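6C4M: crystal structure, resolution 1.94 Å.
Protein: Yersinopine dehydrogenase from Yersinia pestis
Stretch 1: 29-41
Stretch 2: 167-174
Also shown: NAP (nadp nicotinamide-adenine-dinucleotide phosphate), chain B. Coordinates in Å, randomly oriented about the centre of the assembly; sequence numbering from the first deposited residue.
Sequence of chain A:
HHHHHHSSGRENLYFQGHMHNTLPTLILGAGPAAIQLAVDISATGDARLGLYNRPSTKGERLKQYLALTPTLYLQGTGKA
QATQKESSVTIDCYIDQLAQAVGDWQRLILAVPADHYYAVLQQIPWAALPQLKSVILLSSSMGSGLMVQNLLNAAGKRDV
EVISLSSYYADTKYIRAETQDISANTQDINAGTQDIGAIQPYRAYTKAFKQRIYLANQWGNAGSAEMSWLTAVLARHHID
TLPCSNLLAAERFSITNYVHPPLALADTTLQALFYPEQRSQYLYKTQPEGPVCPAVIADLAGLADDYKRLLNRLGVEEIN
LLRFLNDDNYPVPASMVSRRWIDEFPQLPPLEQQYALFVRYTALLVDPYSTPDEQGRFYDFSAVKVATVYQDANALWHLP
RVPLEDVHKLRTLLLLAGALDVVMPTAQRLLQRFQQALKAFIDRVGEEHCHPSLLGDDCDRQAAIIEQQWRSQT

Stretch 1 (29-41) GAGPAAIQLAVDI
Stretch 2 167-174: SYYADTKY

A dinucleotide-binding site is often built where the start of a helix meets a strand from a distant part of the chain, and yersinopine dehydrogenase offers a compact example. Residues 29-31 form a loop that leads into a helix that includes Ala33 to Ile41 and continues beyond. Gly29, at phi/psi 111/130, occupies a region that calls for glycine; Ala30 (-124/49) and Gly31 (-71/176) complete the turn. The helix then keeps phi between -57° and -69° and psi between -30° and -48°. Its first turn is tied by Ala34 N to Gly31 O at 2.9 Å; Pro32 O takes weak bonds from Ile35 N at 3.0 Å and Gln36 N at 3.4 Å, and from Leu37 N to Ala33 O (2.8 Å) onward the i to i+4 bonds are regular. In the second stretch, Tyr168 (-61/146) and Tyr169 (-93/11) precede an extended strand: Ala170 (-154/-174), Asp171 (-124/107), Thr172 (-136/137) and Lys173 (-145/159). The N-to-C directions of helix and strand make an angle of 116°, and their axes approach to 7.2 Å. Register is set by Pro32 CA to Lys173 CA at 5.3 Å and Ala33 CA to Thr172 CA at 5.6 Å. The two stretches bury 523 Å² between them.

At the helix start, two small side chains lie over tyrosine rings. Pro32, its ring C-gamma endo, points toward the strand and lays CD over one face of the Tyr174 ring, 3.9 Å from the centroid and 28° off the normal. Tyr174 (chi1 -76°, chi2 -48°) starts sideways, but its end comes nearer, placing OH 3.0 Å from Ala30 O; Ile35 (m, t) meets the ring edge, with CD1 4.4 Å from Tyr174 CE1. A second CH-pi contact comes from Ala33, whose CB sits 3.5 Å from the centroid of the Tyr168 ring and 17° off its normal. Tyr168 is t with chi2 57°, and its OH lies 3.1 Å from Gln36 CB and shares a hydrogen bond with Thr172 OG1 at 2.8 Å. Thr172, in the m rotamer, also brings CG2 to 3.4 Å from Pro32 O.

One turn further along, a polar contact is added beside an apolar one. Tyr169 (p, chi2 87°) starts sideways, but its end comes nearer the helix, and OH donates a short 2.5 Å hydrogen bond to Asp40 OD2. Asp40 (m, chi2 -14°) is also approached by Gln36 (t, p, chi3 54°), whose NE2 makes weak hydrogen bonds to Asp40 OD1 at 3.1 Å and Asp40 OD2 at 3.2 Å. Leu37 (t, p) flanks the Tyr169 ring edge, its CD1 4.4 Å from Tyr169 CE2.

The cofactor bonds to both stretches. Ala33 N donates to NAP O1N at 2.9 Å, and Ala30 N to NAP O3B at 3.1 Å. Thr172 N donates to NAP O7N at 2.9 Å, while NAP N7N returns a bond to Thr172 O at 3.0 Å, so both polar ends of the carboxamide are hydrogen-bonded to the backbone of Thr172. An ideal CB on Gly31 would fall 2.0 Å from NAP O3, a clash that its bare backbone avoids.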

ATOM      1  N   GLY A  29      36.461  14.258   3.864  1.00 29.99           N
ATOM      2  CA  GLY A  29      35.601  13.110   3.998  1.00 31.20           C
ATOM      3  C   GLY A  29      35.712  12.309   2.724  1.00 35.06           C
ATOM      4  O   GLY A  29      35.629  12.879   1.631  1.00 35.91           O
ATOM      5  N   ALA A  30      35.954  11.004   2.857  1.00 33.79           N
ATOM      6  CA  ALA A  30      36.201  10.125   1.728  1.00 33.97           C
ATOM      7  C   ALA A  30      35.227   8.952   1.721  1.00 35.85           C
ATOM      8  O   ALA A  30      35.639   7.793   1.593  1.00 36.28           O
ATOM      9  CB  ALA A  30      37.642   9.618   1.770  1.00 36.58           C
ATOM     10  N   GLY A  31      33.937   9.243   1.880  1.00 33.90           N
ATOM     11  CA  GLY A  31      32.900   8.291   1.547  1.00 36.11           C
ATOM     12  C   GLY A  31      32.790   8.110   0.039  1.00 36.53           C
ATOM     13  O   GLY A  31      33.474   8.778  -0.750  1.00 34.62           O
ATOM     14  N   PRO A  32      31.925   7.191  -0.394  1.00 35.14           N
ATOM     15  CA  PRO A  32      31.846   6.901  -1.838  1.00 35.13           C
ATOM     16  C   PRO A  32      31.484   8.110  -2.675  1.00 35.04           C
ATOM     17  O   PRO A  32      31.974   8.241  -3.806  1.00 33.35           O
ATOM     18  CB  PRO A  32      30.778   5.788  -1.922  1.00 38.66           C
ATOM     19  CG  PRO A  32      30.097   5.747  -0.568  1.00 37.56           C
ATOM     20  CD  PRO A  32      31.043   6.313   0.415  1.00 40.11           C
ATOM     21  N   ALA A  33      30.666   9.023  -2.147  1.00 31.91           N
ATOM     22  CA  ALA A  33      30.356  10.242  -2.887  1.00 35.51           C
ATOM     23  C   ALA A  33      31.619  11.029  -3.240  1.00 35.51           C
ATOM     24  O   ALA A  33      31.689  11.653  -4.306  1.00 36.92           O
ATOM     25  CB  ALA A  33      29.403  11.110  -2.067  1.00 34.43           C
ATOM     26  N   ALA A  34      32.630  11.008  -2.371  1.00 30.57           N
ATOM     27  CA  ALA A  34      33.836  11.781  -2.658  1.00 32.30           C
ATOM     28  C   ALA A  34      34.550  11.240  -3.878  1.00 34.48           C
ATOM     29  O   ALA A  34      35.203  12.000  -4.602  1.00 31.02           O
ATOM     30  CB  ALA A  34      34.775  11.781  -1.449  1.00 29.25           C
ATOM     31  N   ILE A  35      34.433   9.942  -4.141  1.00 34.48           N
ATOM     32  CA  ILE A  35      35.036   9.403  -5.351  1.00 36.34           C
ATOM     33  C   ILE A  35      34.311   9.945  -6.579  1.00 38.85           C
ATOM     34  O   ILE A  35      34.941  10.413  -7.536  1.00 36.92           O
ATOM     35  CB  ILE A  35      35.039   7.865  -5.310  1.00 43.86           C
ATOM     36  CG1 ILE A  35      35.914   7.381  -4.146  1.00 40.29           C
ATOM     37  CG2 ILE A  35      35.544   7.284  -6.607  1.00 42.18           C
ATOM     38  CD1 ILE A  35      35.722   5.907  -3.816  1.00 43.38           C
ATOM     39  N   GLN A  36      32.974   9.914  -6.571  1.00 37.08           N
ATOM     40  CA  GLN A  36      32.236  10.496  -7.691  1.00 37.86           C
ATOM     41  C   GLN A  36      32.595  11.966  -7.865  1.00 40.49           C
ATOM     42  O   GLN A  36      32.792  12.447  -8.989  1.00 34.30           O
ATOM     43  CB  GLN A  36      30.739  10.384  -7.475  1.00 36.51           C
ATOM     44  CG  GLN A  36      29.886  11.052  -8.600  1.00 37.25           C
ATOM     45  CD  GLN A  36      29.955  10.310  -9.928  1.00 42.61           C
ATOM     46  OE1 GLN A  36      29.683   9.100 -10.002  1.00 42.18           O
ATOM     47  NE2 GLN A  36      30.322  11.029 -10.983  1.00 41.12           N
ATOM     48  N   LEU A  37      32.580  12.707  -6.755  1.00 35.07           N
ATOM     49  CA  LEU A  37      32.909  14.124  -6.776  1.00 38.20           C
ATOM     50  C   LEU A  37      34.298  14.349  -7.345  1.00 40.68           C
ATOM     51  O   LEU A  37      34.494  15.222  -8.194  1.00 37.85           O
ATOM     52  CB  LEU A  37      32.820  14.693  -5.363  1.00 36.61           C
ATOM     53  CG  LEU A  37      33.218  16.146  -5.123  1.00 30.87           C
ATOM     54  CD1 LEU A  37      32.309  17.100  -5.871  1.00 31.59           C
ATOM     55  CD2 LEU A  37      33.173  16.402  -3.619  1.00 36.95           C
ATOM     56  N   ALA A  38      35.284  13.583  -6.870  1.00 38.08           N
ATOM     57  CA  ALA A  38      36.651  13.792  -7.339  1.00 36.64           C
ATOM     58  C   ALA A  38      36.761  13.588  -8.840  1.00 40.45           C
ATOM     59  O   ALA A  38      37.467  14.340  -9.525  1.00 38.71           O
ATOM     60  CB  ALA A  38      37.610  12.856  -6.613  1.00 34.39           C
ATOM     61  N   VAL A  39      36.082  12.564  -9.369  1.00 34.64           N
ATOM     62  CA  VAL A  39      36.090  12.342 -10.814  1.00 38.34           C
ATOM     63  C   VAL A  39      35.452  13.520 -11.529  1.00 36.10           C
ATOM     64  O   VAL A  39      35.974  14.014 -12.536  1.00 38.73           O
ATOM     65  CB  VAL A  39      35.374  11.018 -11.141  1.00 39.22           C
ATOM     66  CG1 VAL A  39      35.034  10.923 -12.628  1.00 38.77           C
ATOM     67  CG2 VAL A  39      36.238   9.851 -10.716  1.00 39.00           C
ATOM     68  N   ASP A  40      34.324  14.006 -10.999  1.00 36.30           N
ATOM     69  CA  ASP A  40      33.619  15.121 -11.619  1.00 37.87           C
ATOM     70  C   ASP A  40      34.473  16.389 -11.652  1.00 45.21           C
ATOM     71  O   ASP A  40      34.440  17.142 -12.635  1.00 37.79           O
ATOM     72  CB  ASP A  40      32.304  15.359 -10.880  1.00 37.39           C
ATOM     73  CG  ASP A  40      31.228  14.329 -11.258  1.00 39.75           C
ATOM     74  OD1 ASP A  40      31.426  13.624 -12.270  1.00 39.15           O
ATOM     75  OD2 ASP A  40      30.207  14.223 -10.552  1.00 35.02           O
ATOM     76  N   ILE A  41      35.257  16.641 -10.597  1.00 38.94           N
ATOM     77  CA  ILE A  41      36.118  17.821 -10.597  1.00 35.66           C
ATOM     78  C   ILE A  41      37.238  17.656 -11.617  1.00 38.19           C
ATOM     79  O   ILE A  41      37.524  18.564 -12.405  1.00 38.49           O
ATOM     80  CB  ILE A  41      36.680  18.078  -9.186  1.00 34.25           C
ATOM     81  CG1 ILE A  41      35.533  18.364  -8.215  1.00 30.30           C
ATOM     82  CG2 ILE A  41      37.666  19.262  -9.220  1.00 35.43           C
ATOM     83  CD1 ILE A  41      35.956  18.456  -6.783  1.00 34.71           C
ATOM     84  N   SER A 167      21.301  18.507  -1.460  1.00 27.52           N
ATOM     85  CA  SER A 167      21.632  17.124  -1.173  1.00 28.55           C
ATOM     86  C   SER A 167      22.790  16.715  -2.058  1.00 28.61           C
ATOM     87  O   SER A 167      23.129  17.403  -3.023  1.00 28.71           O
ATOM     88  CB  SER A 167      20.438  16.195  -1.396  1.00 36.71           C
ATOM     89  OG  SER A 167      20.155  16.025  -2.774  1.00 36.30           O
ATOM     90  N   TYR A 168      23.396  15.577  -1.723  1.00 29.00           N
ATOM     91  CA  TYR A 168      24.350  14.982  -2.641  1.00 29.40           C
ATOM     92  C   TYR A 168      23.619  14.664  -3.941  1.00 33.92           C
ATOM     93  O   TYR A 168      22.413  14.365  -3.939  1.00 31.10           O
ATOM     94  CB  TYR A 168      24.989  13.732  -2.035  1.00 35.87           C
ATOM     95  CG  TYR A 168      25.879  12.998  -3.002  1.00 36.44           C
ATOM     96  CD1 TYR A 168      26.957  13.640  -3.610  1.00 33.80           C
ATOM     97  CD2 TYR A 168      25.641  11.655  -3.313  1.00 40.19           C
ATOM     98  CE1 TYR A 168      27.756  12.973  -4.517  1.00 36.36           C
ATOM     99  CE2 TYR A 168      26.442  10.976  -4.218  1.00 36.51           C
ATOM    100  CZ  TYR A 168      27.497  11.631  -4.810  1.00 36.18           C
ATOM    101  OH  TYR A 168      28.298  10.949  -5.709  1.00 37.32           O
ATOM    102  N   TYR A 169      24.333  14.789  -5.062  1.00 31.34           N
ATOM    103  CA  TYR A 169      23.685  14.831  -6.372  1.00 30.94           C
ATOM    104  C   TYR A 169      23.577  13.465  -7.048  1.00 36.11           C
ATOM    105  O   TYR A 169      23.196  13.391  -8.229  1.00 35.62           O
ATOM    106  CB  TYR A 169      24.424  15.820  -7.285  1.00 32.48           C
ATOM    107  CG  TYR A 169      25.887  15.543  -7.523  1.00 35.66           C
ATOM    108  CD1 TYR A 169      26.306  14.699  -8.548  1.00 32.70           C
ATOM    109  CD2 TYR A 169      26.871  16.181  -6.753  1.00 29.42           C
ATOM    110  CE1 TYR A 169      27.682  14.469  -8.779  1.00 37.05           C
ATOM    111  CE2 TYR A 169      28.214  15.964  -6.970  1.00 31.12           C
ATOM    112  CZ  TYR A 169      28.631  15.114  -7.970  1.00 36.31           C
ATOM    113  OH  TYR A 169      30.002  14.953  -8.169  1.00 34.90           O
ATOM    114  N   ALA A 170      23.845  12.381  -6.326  1.00 37.86           N
ATOM    115  CA  ALA A 170      23.833  11.062  -6.926  1.00 36.66           C
ATOM    116  C   ALA A 170      23.537   9.999  -5.875  1.00 40.21           C
ATOM    117  O   ALA A 170      23.301  10.288  -4.696  1.00 38.98           O
ATOM    118  CB  ALA A 170      25.168  10.764  -7.587  1.00 38.18           C
ATOM    119  N   ASP A 171      23.626   8.753  -6.330  1.00 42.69           N
ATOM    120  CA  ASP A 171      23.538   7.542  -5.522  1.00 42.04           C
ATOM    121  C   ASP A 171      24.814   6.747  -5.785  1.00 44.36           C
ATOM    122  O   ASP A 171      24.977   6.168  -6.866  1.00 45.16           O
ATOM    123  CB  ASP A 171      22.297   6.747  -5.915  1.00 44.15           C
ATOM    124  CG  ASP A 171      22.068   5.527  -5.033  1.00 49.54           C
ATOM    125  OD1 ASP A 171      23.040   4.986  -4.457  1.00 53.66           O
ATOM    126  OD2 ASP A 171      20.902   5.119  -4.918  1.00 56.77           O
ATOM    127  N   THR A 172      25.715   6.719  -4.812  1.00 36.03           N
ATOM    128  CA  THR A 172      27.056   6.181  -5.010  1.00 40.19           C
ATOM    129  C   THR A 172      27.437   5.301  -3.830  1.00 42.19           C
ATOM    130  O   THR A 172      27.214   5.678  -2.678  1.00 40.19           O
ATOM    131  CB  THR A 172      28.110   7.309  -5.152  1.00 37.12           C
ATOM    132  OG1 THR A 172      27.688   8.232  -6.166  1.00 42.09           O
ATOM    133  CG2 THR A 172      29.480   6.718  -5.528  1.00 36.79           C
ATOM    134  N   LYS A 173      28.052   4.155  -4.129  1.00 42.43           N
ATOM    135  CA  LYS A 173      28.319   3.126  -3.136  1.00 43.68           C
ATOM    136  C   LYS A 173      29.645   2.435  -3.427  1.00 44.15           C
ATOM    137  O   LYS A 173      30.164   2.455  -4.550  1.00 40.17           O
ATOM    138  CB  LYS A 173      27.172   2.098  -3.094  1.00 45.97           C
ATOM    139  CG  LYS A 173      26.002   2.601  -2.299  1.00 48.05           C
ATOM    140  CD  LYS A 173      24.678   2.484  -3.053  1.00 61.93           C
ATOM    141  CE  LYS A 173      23.532   3.072  -2.214  1.00 68.13           C
ATOM    142  NZ  LYS A 173      23.852   4.470  -1.711  1.00 59.45           N
ATOM    143  N   TYR A 174      30.192   1.815  -2.388  1.00 43.72           N
ATOM    144  CA  TYR A 174      31.449   1.090  -2.508  1.00 46.18           C
ATOM    145  C   TYR A 174      31.324  -0.168  -3.360  1.00 53.33           C
ATOM    146  O   TYR A 174      30.327  -0.871  -3.251  1.00 46.90           O
ATOM    147  CB  TYR A 174      31.945   0.736  -1.119  1.00 52.95           C
ATOM    148  CG  TYR A 174      32.543   1.905  -0.377  1.00 47.28           C
ATOM    149  CD1 TYR A 174      33.473   2.730  -0.988  1.00 46.04           C
ATOM    150  CD2 TYR A 174      32.169   2.188   0.935  1.00 52.68           C
ATOM    151  CE1 TYR A 174      34.027   3.791  -0.314  1.00 47.43           C
ATOM    152  CE2 TYR A 174      32.722   3.257   1.620  1.00 47.01           C
ATOM    153  CZ  TYR A 174      33.650   4.053   0.983  1.00 45.08           C
ATOM    154  OH  TYR A 174      34.210   5.121   1.630  1.00 47.38           O
TER
HETATM  155  PA  NAP B 501      29.423   8.791   4.465  1.00 40.99           P
HETATM  156  O1A NAP B 501      28.377   9.822   4.640  1.00 47.08           O
HETATM  157  O2A NAP B 501      28.973   7.407   5.002  1.00 49.63           O
HETATM  158  O5B NAP B 501      30.769   9.310   5.252  1.00 36.38           O
HETATM  159  C5B NAP B 501      31.490  10.363   4.575  1.00 36.76           C
HETATM  160  C4B NAP B 501      32.740  10.683   5.417  1.00 39.24           C
HETATM  161  O4B NAP B 501      32.228  11.117   6.822  1.00 37.63           O
HETATM  162  C3B NAP B 501      33.482   9.649   5.591  1.00 37.80           C
HETATM  163  O3B NAP B 501      34.897  10.021   5.612  1.00 34.87           O
HETATM  164  C2B NAP B 501      33.090   9.073   7.081  1.00 35.36           C
HETATM  165  O2B NAP B 501      34.230   8.343   7.655  1.00 38.28           O
HETATM  166  C1B NAP B 501      32.836  10.106   7.800  1.00 37.53           C
HETATM  167  N9A NAP B 501      31.724   9.748   8.683  1.00 36.71           N
HETATM  168  C8A NAP B 501      30.537   9.141   8.526  1.00 35.35           C
HETATM  169  N7A NAP B 501      29.998   9.099   9.753  1.00 35.54           N
HETATM  170  C5A NAP B 501      30.870   9.682  10.634  1.00 37.87           C
HETATM  171  C6A NAP B 501      30.720   9.865  11.986  1.00 39.24           C
HETATM  172  N6A NAP B 501      29.689   9.534  12.971  1.00 39.44           N
HETATM  173  N1A NAP B 501      31.701  10.468  12.681  1.00 40.16           N
HETATM  174  C2A NAP B 501      32.835  10.909  12.039  1.00 39.74           C
HETATM  175  N3A NAP B 501      32.977  10.725  10.695  1.00 39.37           N
HETATM  176  C4A NAP B 501      31.967  10.102   9.988  1.00 37.37           C
HETATM  177  O3  NAP B 501      29.733   8.660   2.842  1.00 47.03           O
HETATM  178  PN  NAP B 501      28.976   9.309   1.569  1.00 41.30           P
HETATM  179  O1N NAP B 501      30.049   9.571   0.605  1.00 42.54           O
HETATM  180  O2N NAP B 501      27.976   8.229   1.092  1.00 39.81           O
HETATM  181  O5D NAP B 501      28.080  10.682   1.884  1.00 43.31           O
HETATM  182  C5D NAP B 501      28.634  12.005   1.656  1.00 43.10           C
HETATM  183  C4D NAP B 501      27.526  13.010   2.027  1.00 41.94           C
HETATM  184  O4D NAP B 501      26.273  12.811   1.058  1.00 37.80           O
HETATM  185  C3D NAP B 501      27.043  12.862   3.243  1.00 44.95           C
HETATM  186  O3D NAP B 501      26.546  14.227   3.656  1.00 47.24           O
HETATM  187  C2D NAP B 501      25.799  11.973   3.126  1.00 47.80           C
HETATM  188  O2D NAP B 501      24.915  12.343   4.076  1.00 45.56           O
HETATM  189  C1D NAP B 501      25.246  12.406   1.754  1.00 44.57           C
HETATM  190  N1N NAP B 501      24.555  11.337   0.992  1.00 44.62           N
HETATM  191  C2N NAP B 501      25.219  10.495   0.171  1.00 41.43           C
HETATM  192  C3N NAP B 501      24.491   9.522  -0.551  1.00 45.94           C
HETATM  193  C7N NAP B 501      25.210   8.535  -1.495  1.00 43.32           C
HETATM  194  O7N NAP B 501      24.667   8.065  -2.414  1.00 49.85           O
HETATM  195  N7N NAP B 501      26.581   8.217  -1.195  1.00 38.15           N
HETATM  196  C4N NAP B 501      23.135   9.425  -0.414  1.00 48.05           C
HETATM  197  C5N NAP B 501      22.483  10.262   0.408  1.00 50.45           C
HETATM  198  C6N NAP B 501      23.193  11.238   1.116  1.00 48.80           C
HETATM  199  P2B NAP B 501      34.457   6.701   7.280  1.00 42.89           P
HETATM  200  O1X NAP B 501      33.533   5.910   8.180  1.00 43.55           O
HETATM  201  O2X NAP B 501      34.107   6.445   5.853  1.00 37.57           O
HETATM  202  O3X NAP B 501      35.886   6.328   7.601  1.00 40.43           O